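Local structure of microcin B17-processing protein McbC (Escherichia coli str. K-12 substr. MG1655, 6GRH) at residues T12-V23 / F195-Y204; T99-F108 / N220-L230. The protein serves as the FMN-dependent oxidoreductase of the nitroreductase family needed to process the inactive microcin B17 precursor into the active peptide. All coordinates share one frame; numbering follows the deposited sequence.

Contact 1 and contact 2 lie on opposite sides of the centre of the chain, their own centres about 32 Å apart. Both are mainly buried, but their surroundings differ. Contact 1, at about 22 Å from the chain's centre, brings the N-terminal segment 12-23 onto helix 195-199 and the loop after it, beside McbB, McbD and the second McbC subunit; carboxylates, hydroxyls and waters share it with apolar side chains. Contact 2, about 13 Å from that centre, pairs helices 97-108 and 204-227 against the sheet and is nearly all aliphatic, with one hydrogen bond across it. Helix 204-227 links the two regions, following helix 195-199 in the chain.

Contact 1. Residues T12-V23 / F195-Y204. With EDO (1,2-ethanediol), chain P.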
loop_
_atom_site.group_PDB
_atom_site.type_symbol
_atom_site.label_atom_id
_atom_site.label_comp_id
_atom_site.label_asym_id
_atom_site.label_seq_id
_atom_site.Cartn_x
_atom_site.Cartn_y
_atom_site.Cartn_z
ATOM N N THR D 12 18.261 -6.385 -13.982
ATOM C CA THR D 12 17.391 -7.138 -13.077
ATOM C C THR D 12 18.167 -7.881 -11.959
ATOM O O THR D 12 17.619 -8.168 -10.907
ATOM C CB THR D 12 16.451 -8.090 -13.835
ATOM O OG1 THR D 12 15.331 -8.427 -13.005
ATOM C CG2 THR D 12 17.173 -9.355 -14.261
ATOM N N HIS D 13 19.441 -8.172 -12.204
ATOM C CA HIS D 13 20.328 -8.707 -11.180
ATOM C C HIS D 13 20.283 -7.923 -9.851
ATOM O O HIS D 13 20.471 -8.515 -8.799
ATOM C CB HIS D 13 21.757 -8.773 -11.747
ATOM C CG HIS D 13 22.703 -9.576 -10.925
ATOM N ND1 HIS D 13 22.508 -10.917 -10.665
ATOM C CD2 HIS D 13 23.873 -9.236 -10.325
ATOM C CE1 HIS D 13 23.506 -11.361 -9.916
ATOM N NE2 HIS D 13 24.348 -10.361 -9.701
ATOM N N TYR D 14 20.018 -6.617 -9.898
ATOM C CA TYR D 14 19.966 -5.783 -8.691
ATOM C C TYR D 14 18.571 -5.437 -8.207
ATOM O O TYR D 14 18.439 -4.710 -7.233
ATOM C CB TYR D 14 20.740 -4.480 -8.925
ATOM C CG TYR D 14 22.204 -4.726 -9.201
ATOM C CD1 TYR D 14 23.097 -4.915 -8.165
ATOM C CD2 TYR D 14 22.682 -4.792 -10.499
ATOM C CE1 TYR D 14 24.433 -5.174 -8.408
ATOM C CE2 TYR D 14 24.018 -5.059 -10.760
ATOM C CZ TYR D 14 24.890 -5.231 -9.703
ATOM O OH TYR D 14 26.199 -5.476 -9.934
ATOM N N THR D 15 17.527 -5.951 -8.862
ATOM C CA THR D 15 16.161 -5.557 -8.547
ATOM C C THR D 15 15.709 -6.125 -7.198
ATOM O O THR D 15 15.933 -7.296 -6.892
ATOM C CB THR D 15 15.203 -5.985 -9.688
ATOM O OG1 THR D 15 15.482 -5.154 -10.817
ATOM C CG2 THR D 15 13.740 -5.863 -9.296
ATOM N N ASP D 16 15.081 -5.267 -6.400
ATOM C CA ASP D 16 14.406 -5.700 -5.179
ATOM C C ASP D 16 12.932 -5.920 -5.547
ATOM O O ASP D 16 12.241 -4.963 -5.915
ATOM C CB ASP D 16 14.559 -4.639 -4.076
ATOM C CG ASP D 16 13.894 -5.054 -2.763
ATOM O OD1 ASP D 16 12.908 -5.823 -2.786
ATOM O OD2 ASP D 16 14.365 -4.638 -1.683
ATOM N N PRO D 17 12.446 -7.175 -5.468
ATOM C CA PRO D 17 11.093 -7.478 -5.958
ATOM C C PRO D 17 9.983 -6.854 -5.102
ATOM O O PRO D 17 8.893 -6.670 -5.584
ATOM C CB PRO D 17 11.017 -9.017 -5.878
ATOM C CG PRO D 17 12.007 -9.376 -4.837
ATOM C CD PRO D 17 13.108 -8.376 -4.925
ATOM N N GLU D 18 10.286 -6.558 -3.848
ATOM C CA GLU D 18 9.344 -5.869 -2.979
ATOM C C GLU D 18 9.169 -4.414 -3.448
ATOM O O GLU D 18 8.049 -3.927 -3.562
ATOM C CB GLU D 18 9.820 -5.929 -1.532
ATOM C CG GLU D 18 8.822 -5.374 -0.516
ATOM C CD GLU D 18 7.736 -6.369 -0.104
ATOM O OE1 GLU D 18 7.719 -7.525 -0.602
ATOM O OE2 GLU D 18 6.893 -6.004 0.752
ATOM N N VAL D 19 10.281 -3.747 -3.747
ATOM C CA VAL D 19 10.245 -2.381 -4.231
ATOM C C VAL D 19 9.471 -2.337 -5.558
ATOM O O VAL D 19 8.574 -1.506 -5.735
ATOM C CB VAL D 19 11.660 -1.816 -4.395
ATOM C CG1 VAL D 19 11.640 -0.441 -4.999
ATOM C CG2 VAL D 19 12.342 -1.734 -3.034
ATOM N N LEU D 20 9.819 -3.235 -6.475
ATOM C CA LEU D 20 9.170 -3.269 -7.771
ATOM C C LEU D 20 7.654 -3.416 -7.667
ATOM O O LEU D 20 6.927 -2.677 -8.327
ATOM C CB LEU D 20 9.752 -4.366 -8.627
ATOM C CG LEU D 20 9.187 -4.510 -10.026
ATOM C CD1 LEU D 20 9.453 -3.236 -10.811
ATOM C CD2 LEU D 20 9.857 -5.703 -10.690
ATOM N N ALA D 21 7.195 -4.364 -6.860
ATOM C CA ALA D 21 5.763 -4.620 -6.694
ATOM C C ALA D 21 5.041 -3.447 -6.070
ATOM O O ALA D 21 3.985 -3.066 -6.543
ATOM C CB ALA D 21 5.528 -5.876 -5.857
ATOM N N ILE D 22 5.634 -2.861 -5.028
ATOM C CA ILE D 22 5.022 -1.728 -4.348
ATOM C C ILE D 22 4.912 -0.524 -5.278
ATOM O O ILE D 22 3.860 0.174 -5.291
ATOM C CB ILE D 22 5.772 -1.403 -3.030
ATOM C CG1 ILE D 22 5.476 -2.544 -2.023
ATOM C CG2 ILE D 22 5.376 -0.037 -2.463
ATOM C CD1 ILE D 22 6.276 -2.520 -0.724
ATOM N N VAL D 23 5.956 -0.284 -6.072
ATOM C CA VAL D 23 5.934 0.798 -7.024
ATOM C C VAL D 23 4.871 0.558 -8.129
ATOM O O VAL D 23 4.093 1.462 -8.456
ATOM C CB VAL D 23 7.328 1.066 -7.617
ATOM C CG1 VAL D 23 7.246 2.058 -8.754
ATOM C CG2 VAL D 23 8.278 1.603 -6.544
ATOM N N PHE D 195 10.474 0.258 -15.435
ATOM C CA PHE D 195 10.412 0.245 -13.955
ATOM C C PHE D 195 11.718 -0.169 -13.319
ATOM O O PHE D 195 12.230 0.510 -12.427
ATOM C CB PHE D 195 9.299 -0.641 -13.428
ATOM C CG PHE D 195 7.919 -0.119 -13.729
ATOM C CD1 PHE D 195 7.418 0.980 -13.059
ATOM C CD2 PHE D 195 7.131 -0.726 -14.700
ATOM C CE1 PHE D 195 6.137 1.455 -13.325
ATOM C CE2 PHE D 195 5.846 -0.254 -14.972
ATOM C CZ PHE D 195 5.358 0.844 -14.279
ATOM N N GLU D 196 12.268 -1.275 -13.795
ATOM C CA GLU D 196 13.463 -1.812 -13.155
ATOM C C GLU D 196 14.688 -0.934 -13.350
ATOM O O GLU D 196 15.511 -0.868 -12.451
ATOM C CB GLU D 196 13.703 -3.263 -13.583
ATOM C CG GLU D 196 12.661 -4.185 -12.940
ATOM C CD GLU D 196 12.964 -5.668 -13.076
ATOM O OE1 GLU D 196 14.103 -6.093 -12.750
ATOM O OE2 GLU D 196 12.034 -6.417 -13.447
ATOM N N LYS D 197 14.795 -0.233 -14.478
ATOM C CA LYS D 197 15.873 0.723 -14.691
ATOM C C LYS D 197 15.723 1.940 -13.770
ATOM O O LYS D 197 16.728 2.483 -13.318
ATOM C CB LYS D 197 15.942 1.173 -16.136
ATOM C CG LYS D 197 17.226 1.928 -16.439
ATOM C CD LYS D 197 17.841 1.438 -17.718
ATOM C CE LYS D 197 18.997 2.317 -18.143
ATOM N NZ LYS D 197 18.665 3.210 -19.294
ATOM N N ALA D 198 14.486 2.356 -13.488
ATOM C CA ALA D 198 14.257 3.461 -12.528
ATOM C C ALA D 198 14.527 3.083 -11.067
ATOM O O ALA D 198 14.840 3.956 -10.258
ATOM C CB ALA D 198 12.843 4.007 -12.666
ATOM N N LEU D 199 14.392 1.806 -10.718
ATOM C CA LEU D 199 14.419 1.379 -9.326
ATOM C C LEU D 199 15.719 0.712 -8.866
ATOM O O LEU D 199 16.023 0.709 -7.666
ATOM C CB LEU D 199 13.232 0.447 -9.052
ATOM C CG LEU D 199 11.858 1.116 -9.258
ATOM C CD1 LEU D 199 10.753 0.077 -9.200
ATOM C CD2 LEU D 199 11.593 2.177 -8.223
ATOM N N PHE D 200 16.475 0.131 -9.799
ATOM C CA PHE D 200 17.525 -0.801 -9.398
ATOM C C PHE D 200 18.640 -0.190 -8.551
ATOM O O PHE D 200 19.155 -0.873 -7.691
ATOM C CB PHE D 200 18.088 -1.610 -10.572
ATOM C CG PHE D 200 19.091 -0.893 -11.409
ATOM C CD1 PHE D 200 18.749 0.234 -12.127
ATOM C CD2 PHE D 200 20.375 -1.383 -11.518
ATOM C CE1 PHE D 200 19.656 0.853 -12.932
ATOM C CE2 PHE D 200 21.302 -0.750 -12.319
ATOM C CZ PHE D 200 20.951 0.378 -13.008
ATOM N N LYS D 201 18.987 1.074 -8.787
ATOM C CA LYS D 201 20.042 1.733 -8.018
ATOM C C LYS D 201 19.560 2.436 -6.739
ATOM O O LYS D 201 20.158 2.270 -5.640
ATOM C CB LYS D 201 20.778 2.763 -8.899
ATOM C CG LYS D 201 21.953 3.443 -8.174
ATOM C CD LYS D 201 22.771 4.377 -9.048
ATOM C CE LYS D 201 23.910 5.017 -8.256
ATOM N NZ LYS D 201 24.519 6.124 -9.013
ATOM N N TYR D 202 18.555 3.291 -6.905
ATOM C CA TYR D 202 18.079 4.185 -5.852
ATOM C C TYR D 202 16.824 3.727 -5.111
ATOM O O TYR D 202 16.364 4.440 -4.193
ATOM C CB TYR D 202 17.793 5.562 -6.445
ATOM C CG TYR D 202 19.021 6.202 -7.029
ATOM C CD1 TYR D 202 20.092 6.541 -6.208
ATOM C CD2 TYR D 202 19.127 6.442 -8.387
ATOM C CE1 TYR D 202 21.243 7.126 -6.731
ATOM C CE2 TYR D 202 20.279 7.032 -8.920
ATOM C CZ TYR D 202 21.318 7.368 -8.091
ATOM O OH TYR D 202 22.470 7.939 -8.597
ATOM N N ARG D 203 16.254 2.582 -5.515
ATOM C CA ARG D 203 15.020 2.068 -4.932
ATOM C C ARG D 203 13.852 3.069 -5.169
ATOM O O ARG D 203 13.760 3.634 -6.261
ATOM C CB ARG D 203 15.237 1.669 -3.467
ATOM C CG ARG D 203 16.353 0.647 -3.239
ATOM C CD ARG D 203 16.713 0.543 -1.758
ATOM N NE ARG D 203 15.574 0.149 -0.944
ATOM C CZ ARG D 203 15.075 -1.081 -0.844
ATOM N NH1 ARG D 203 15.633 -2.105 -1.478
ATOM N NH2 ARG D 203 13.976 -1.288 -0.108
ATOM N N TYR D 204 12.970 3.274 -4.191
ATOM C CA TYR D 204 11.747 4.096 -4.370
ATOM C C TYR D 204 11.982 5.505 -4.882
ATOM O O TYR D 204 11.239 6.001 -5.720
ATOM C CB TYR D 204 10.974 4.206 -3.064
ATOM C CG TYR D 204 10.479 2.899 -2.539
ATOM C CD1 TYR D 204 9.349 2.321 -3.074
ATOM C CD2 TYR D 204 11.142 2.235 -1.498
ATOM C CE1 TYR D 204 8.878 1.099 -2.608
ATOM C CE2 TYR D 204 10.680 1.010 -1.031
ATOM C CZ TYR D 204 9.539 0.458 -1.606
ATOM O OH TYR D 204 9.018 -0.743 -1.192
HETATM C C1 EDO P . 25.438 10.361 -8.735
HETATM O O1 EDO P . 25.458 9.222 -9.588
HETATM C C2 EDO P . 23.992 10.716 -8.480
HETATM O O2 EDO P . 23.351 11.124 -9.694
HETATM O O HOH W 1 17.682 -2.482 -5.966
HETATM O O HOH W 2 14.693 -2.599 -10.025
HETATM O O HOH W 3 12.684 -4.112 0.319
#
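Glu196 reaches across to Thr12 and Thr15, and its path from CB outward leads to one of the two polar sites of this contact. CB passes 3.8 Å from Thr15 OG1. CG, set anti to the carbonyl carbon, leads into an extended chain and lies against Leu20 CD2. At the tip OE1 accepts two hydroxyl bonds: Thr12 OG1 donates at 2.6 Å to its syn lone pair, and Thr15 OG1 donates at 2.6 Å from the anti side, 31° out of the carboxylate plane. OE2 meets Leu20 CD2 and accepts from the backbone N of Met1 of McbD. Water bridges the backbones nearby, donating to both Tyr14 O and Phe200 O.

The salt bridge sits at the start of helix 17-23. Asp16 is its N-cap: OD1 accepts from Glu18 N, while OD2 takes Arg203 NH1 at 2.8 Å in a salt bridge with an N-H...O angle of 165°. The acceptor lies near the guanidinium plane, although the two flat groups are turned 58° apart. A water joins OD2 to Arg203 NH2, and Val19 CG2 rests over one guanidinium face, toward its rim.

Val19 also serves the apolar side. Its CG1 stands over the centre of the Tyr204 ring, 4.0 Å from the centroid, a CH-pi contact. Val23 CG2 touches both Tyr204 CD1 and Leu199 CD2, and Leu20 CD1 packs on Phe195 CB at 3.7 Å.

One carboxylate thus gathers two hydroxyls and Met1 N of McbD, while the other ties a helix start to an arginine. This chemistry implies that segment 12-23 is held to 195-204 by directional polar bonds as well as by apolar packing, and that the McbC-McbD interface shares the Glu196 site.

Contact 2. Residues T99-F108 / N220-L230; sequences TIEKLLVNAF and NAVLVADQIGL
Val224 lays its two methyls over helix 99-108: CG1 lies 3.7 Å from Asn106 CB and CG2 3.7 Å from Ala107 N. In this nitroreductase fold the two helices pack against the central antiparallel sheet, their short axes 8.6 Å apart and 134° between directions. Leu103, with CG anti to the backbone N, crosses Val224 at a slant and sets CD1 against Val224 CG1 and Ala221 O; Phe187 and Phe262 of the sheet also touch this leucine. Close to the nearest CA pair, Ala107-Asn220, Ala107 CB rests on the Ala221 backbone.

Just after 220-227, Ile228 directs CD1 at Thr99 O, 3.7 Å away, and Leu230 meets Thr99 CG2 tip to tip. The amide of Asn106 is turned back onto its own helix, ND2 donating to Lys102 O, which also accepts from Asn106 N. Asn106 OD1 accepts from Ser79 OG and Phe78 N of the second McbC subunit, whose His76 O also takes Asn106 ND2. Across the helix pair the polar link is Asn220 ND2 to Ala107 O, 2.9 Å with an N-H...O angle of 162°, the acceptor lying 8° out of the amide plane.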
loop_
_atom_site.group_PDB
_atom_site.type_symbol
_atom_site.label_atom_id
_atom_site.label_comp_id
_atom_site.label_asym_id
_atom_site.label_seq_id
_atom_site.Cartn_x
_atom_site.Cartn_y
_atom_site.Cartn_z
ATOM N N THR D 99 11.327 17.624 -40.283
ATOM C CA THR D 99 10.818 18.362 -39.131
ATOM C C THR D 99 10.832 17.513 -37.854
ATOM O O THR D 99 11.221 17.988 -36.776
ATOM C CB THR D 99 9.409 18.900 -39.414
ATOM O OG1 THR D 99 9.481 19.822 -40.500
ATOM C CG2 THR D 99 8.813 19.618 -38.199
ATOM N N ILE D 100 10.433 16.252 -37.976
ATOM C CA ILE D 100 10.364 15.352 -36.814
ATOM C C ILE D 100 11.792 15.020 -36.325
ATOM O O ILE D 100 12.068 15.038 -35.122
ATOM C CB ILE D 100 9.541 14.077 -37.128
ATOM C CG1 ILE D 100 8.100 14.446 -37.544
ATOM C CG2 ILE D 100 9.517 13.145 -35.933
ATOM C CD1 ILE D 100 7.275 13.298 -38.100
ATOM N N GLU D 101 12.697 14.761 -37.272
ATOM C CA GLU D 101 14.123 14.555 -36.967
ATOM C C GLU D 101 14.758 15.727 -36.225
ATOM O O GLU D 101 15.520 15.524 -35.295
ATOM C CB GLU D 101 14.907 14.280 -38.246
ATOM C CG GLU D 101 14.646 12.902 -38.836
ATOM C CD GLU D 101 15.213 12.721 -40.224
ATOM O OE1 GLU D 101 15.973 13.600 -40.684
ATOM O OE2 GLU D 101 14.885 11.697 -40.861
ATOM N N LYS D 102 14.430 16.944 -36.644
ATOM C CA LYS D 102 14.868 18.161 -35.973
ATOM C C LYS D 102 14.383 18.210 -34.535
ATOM O O LYS D 102 15.138 18.596 -33.636
ATOM C CB LYS D 102 14.337 19.408 -36.673
ATOM C CG LYS D 102 15.187 19.952 -37.774
ATOM C CD LYS D 102 14.718 21.357 -38.116
ATOM C CE LYS D 102 15.179 21.785 -39.490
ATOM N NZ LYS D 102 14.724 23.186 -39.727
ATOM N N LEU D 103 13.117 17.864 -34.322
ATOM C CA LEU D 103 12.582 17.829 -32.954
ATOM C C LEU D 103 13.397 16.878 -32.075
ATOM O O LEU D 103 13.823 17.251 -30.993
ATOM C CB LEU D 103 11.107 17.422 -32.938
ATOM C CG LEU D 103 10.459 17.308 -31.563
ATOM C CD1 LEU D 103 10.484 18.653 -30.854
ATOM C CD2 LEU D 103 9.042 16.784 -31.714
ATOM N N LEU D 104 13.613 15.666 -32.576
ATOM C CA LEU D 104 14.180 14.582 -31.797
ATOM C C LEU D 104 15.630 14.858 -31.393
ATOM O O LEU D 104 15.964 14.780 -30.208
ATOM C CB LEU D 104 14.070 13.247 -32.554
ATOM C CG LEU D 104 12.643 12.703 -32.761
ATOM C CD1 LEU D 104 12.662 11.561 -33.759
ATOM C CD2 LEU D 104 11.995 12.256 -31.464
ATOM N N VAL D 105 16.472 15.202 -32.370
ATOM C CA VAL D 105 17.915 15.419 -32.091
ATOM C C VAL D 105 18.148 16.645 -31.194
ATOM O O VAL D 105 18.919 16.573 -30.258
ATOM C CB VAL D 105 18.800 15.467 -33.356
ATOM C CG1 VAL D 105 18.658 14.173 -34.147
ATOM C CG2 VAL D 105 18.529 16.699 -34.213
ATOM N N ASN D 106 17.402 17.726 -31.416
ATOM C CA ASN D 106 17.537 18.910 -30.556
ATOM C C ASN D 106 16.999 18.732 -29.136
ATOM O O ASN D 106 17.644 19.166 -28.187
ATOM C CB ASN D 106 16.903 20.124 -31.228
ATOM C CG ASN D 106 17.732 20.622 -32.388
ATOM O OD1 ASN D 106 18.763 21.290 -32.186
ATOM N ND2 ASN D 106 17.323 20.263 -33.611
ATOM N N ALA D 107 15.837 18.081 -28.985
ATOM C CA ALA D 107 15.256 17.854 -27.664
ATOM C C ALA D 107 16.004 16.849 -26.811
ATOM O O ALA D 107 16.048 17.019 -25.597
ATOM C CB ALA D 107 13.787 17.430 -27.766
ATOM N N PHE D 108 16.553 15.798 -27.427
ATOM C CA PHE D 108 17.000 14.603 -26.675
ATOM C C PHE D 108 18.464 14.181 -26.870
ATOM O O PHE D 108 18.951 13.292 -26.145
ATOM C CB PHE D 108 16.090 13.402 -27.005
ATOM C CG PHE D 108 14.628 13.701 -26.913
ATOM C CD1 PHE D 108 14.086 14.265 -25.756
ATOM C CD2 PHE D 108 13.774 13.415 -27.968
ATOM C CE1 PHE D 108 12.737 14.565 -25.673
ATOM C CE2 PHE D 108 12.421 13.698 -27.877
ATOM C CZ PHE D 108 11.896 14.268 -26.738
ATOM N N ASN D 220 12.014 20.119 -22.923
ATOM C CA ASN D 220 12.916 20.326 -24.067
ATOM C C ASN D 220 12.165 20.267 -25.396
ATOM O O ASN D 220 12.440 21.057 -26.318
ATOM C CB ASN D 220 14.044 19.286 -24.095
ATOM C CG ASN D 220 15.252 19.711 -23.308
ATOM O OD1 ASN D 220 15.204 20.690 -22.573
ATOM N ND2 ASN D 220 16.354 18.952 -23.447
ATOM N N ALA D 221 11.248 19.317 -25.492
ATOM C CA ALA D 221 10.417 19.167 -26.676
ATOM C C ALA D 221 9.469 20.358 -26.890
ATOM O O ALA D 221 9.319 20.803 -28.012
ATOM C CB ALA D 221 9.664 17.854 -26.648
ATOM N N VAL D 222 8.870 20.879 -25.823
ATOM C CA VAL D 222 8.080 22.138 -25.867
ATOM C C VAL D 222 8.905 23.282 -26.439
ATOM O O VAL D 222 8.464 23.997 -27.356
ATOM C CB VAL D 222 7.543 22.549 -24.470
ATOM C CG1 VAL D 222 6.948 23.954 -24.479
ATOM C CG2 VAL D 222 6.498 21.549 -23.970
ATOM N N LEU D 223 10.103 23.449 -25.893
ATOM C CA LEU D 223 10.981 24.543 -26.277
ATOM C C LEU D 223 11.489 24.376 -27.717
ATOM O O LEU D 223 11.467 25.320 -28.477
ATOM C CB LEU D 223 12.130 24.693 -25.282
ATOM C CG LEU D 223 11.730 25.028 -23.841
ATOM C CD1 LEU D 223 12.958 24.955 -22.934
ATOM C CD2 LEU D 223 11.028 26.375 -23.740
ATOM N N VAL D 224 11.885 23.167 -28.098
ATOM C CA VAL D 224 12.357 22.912 -29.457
ATOM C C VAL D 224 11.195 23.094 -30.458
ATOM O O VAL D 224 11.363 23.749 -31.495
ATOM C CB VAL D 224 13.031 21.521 -29.564
ATOM C CG1 VAL D 224 13.339 21.148 -31.008
ATOM C CG2 VAL D 224 14.320 21.486 -28.723
ATOM N N ALA D 225 10.022 22.557 -30.119
ATOM C CA ALA D 225 8.818 22.676 -30.965
ATOM C C ALA D 225 8.414 24.126 -31.246
ATOM O O ALA D 225 8.099 24.481 -32.395
ATOM C CB ALA D 225 7.663 21.929 -30.330
ATOM N N ASP D 226 8.459 24.960 -30.212
ATOM C CA ASP D 226 8.230 26.402 -30.367
ATOM C C ASP D 226 9.207 27.042 -31.354
ATOM O O ASP D 226 8.814 27.912 -32.102
ATOM C CB ASP D 226 8.316 27.153 -29.026
ATOM C CG ASP D 226 7.062 26.995 -28.156
ATOM O OD1 ASP D 226 6.318 25.988 -28.233
ATOM O OD2 ASP D 226 6.831 27.897 -27.337
ATOM N N GLN D 227 10.471 26.623 -31.340
ATOM C CA GLN D 227 11.482 27.193 -32.241
ATOM C C GLN D 227 11.378 26.738 -33.682
ATOM O O GLN D 227 11.858 27.449 -34.564
ATOM C CB GLN D 227 12.892 26.888 -31.770
ATOM C CG GLN D 227 13.232 27.447 -30.406
ATOM C CD GLN D 227 14.614 27.021 -29.968
ATOM O OE1 GLN D 227 15.601 27.485 -30.518
ATOM N NE2 GLN D 227 14.690 26.136 -29.004
ATOM N N ILE D 228 10.790 25.573 -33.934
ATOM C CA ILE D 228 10.689 25.042 -35.302
ATOM C C ILE D 228 9.295 25.179 -35.914
ATOM O O ILE D 228 9.041 24.626 -36.984
ATOM C CB ILE D 228 11.234 23.586 -35.430
ATOM C CG1 ILE D 228 10.398 22.567 -34.635
ATOM C CG2 ILE D 228 12.690 23.523 -34.979
ATOM C CD1 ILE D 228 10.775 21.132 -34.942
ATOM N N GLY D 229 8.410 25.931 -35.261
ATOM C CA GLY D 229 7.089 26.212 -35.810
ATOM C C GLY D 229 6.062 25.092 -35.711
ATOM O O GLY D 229 5.125 25.064 -36.514
ATOM N N LEU D 230 6.243 24.163 -34.762
ATOM C CA LEU D 230 5.238 23.150 -34.461
ATOM C C LEU D 230 4.445 23.611 -33.250
ATOM O O LEU D 230 4.976 24.307 -32.386
ATOM C CB LEU D 230 5.867 21.800 -34.111
ATOM C CG LEU D 230 6.344 20.868 -35.202
ATOM C CD1 LEU D 230 6.981 19.657 -34.542
ATOM C CD2 LEU D 230 5.210 20.446 -36.120
#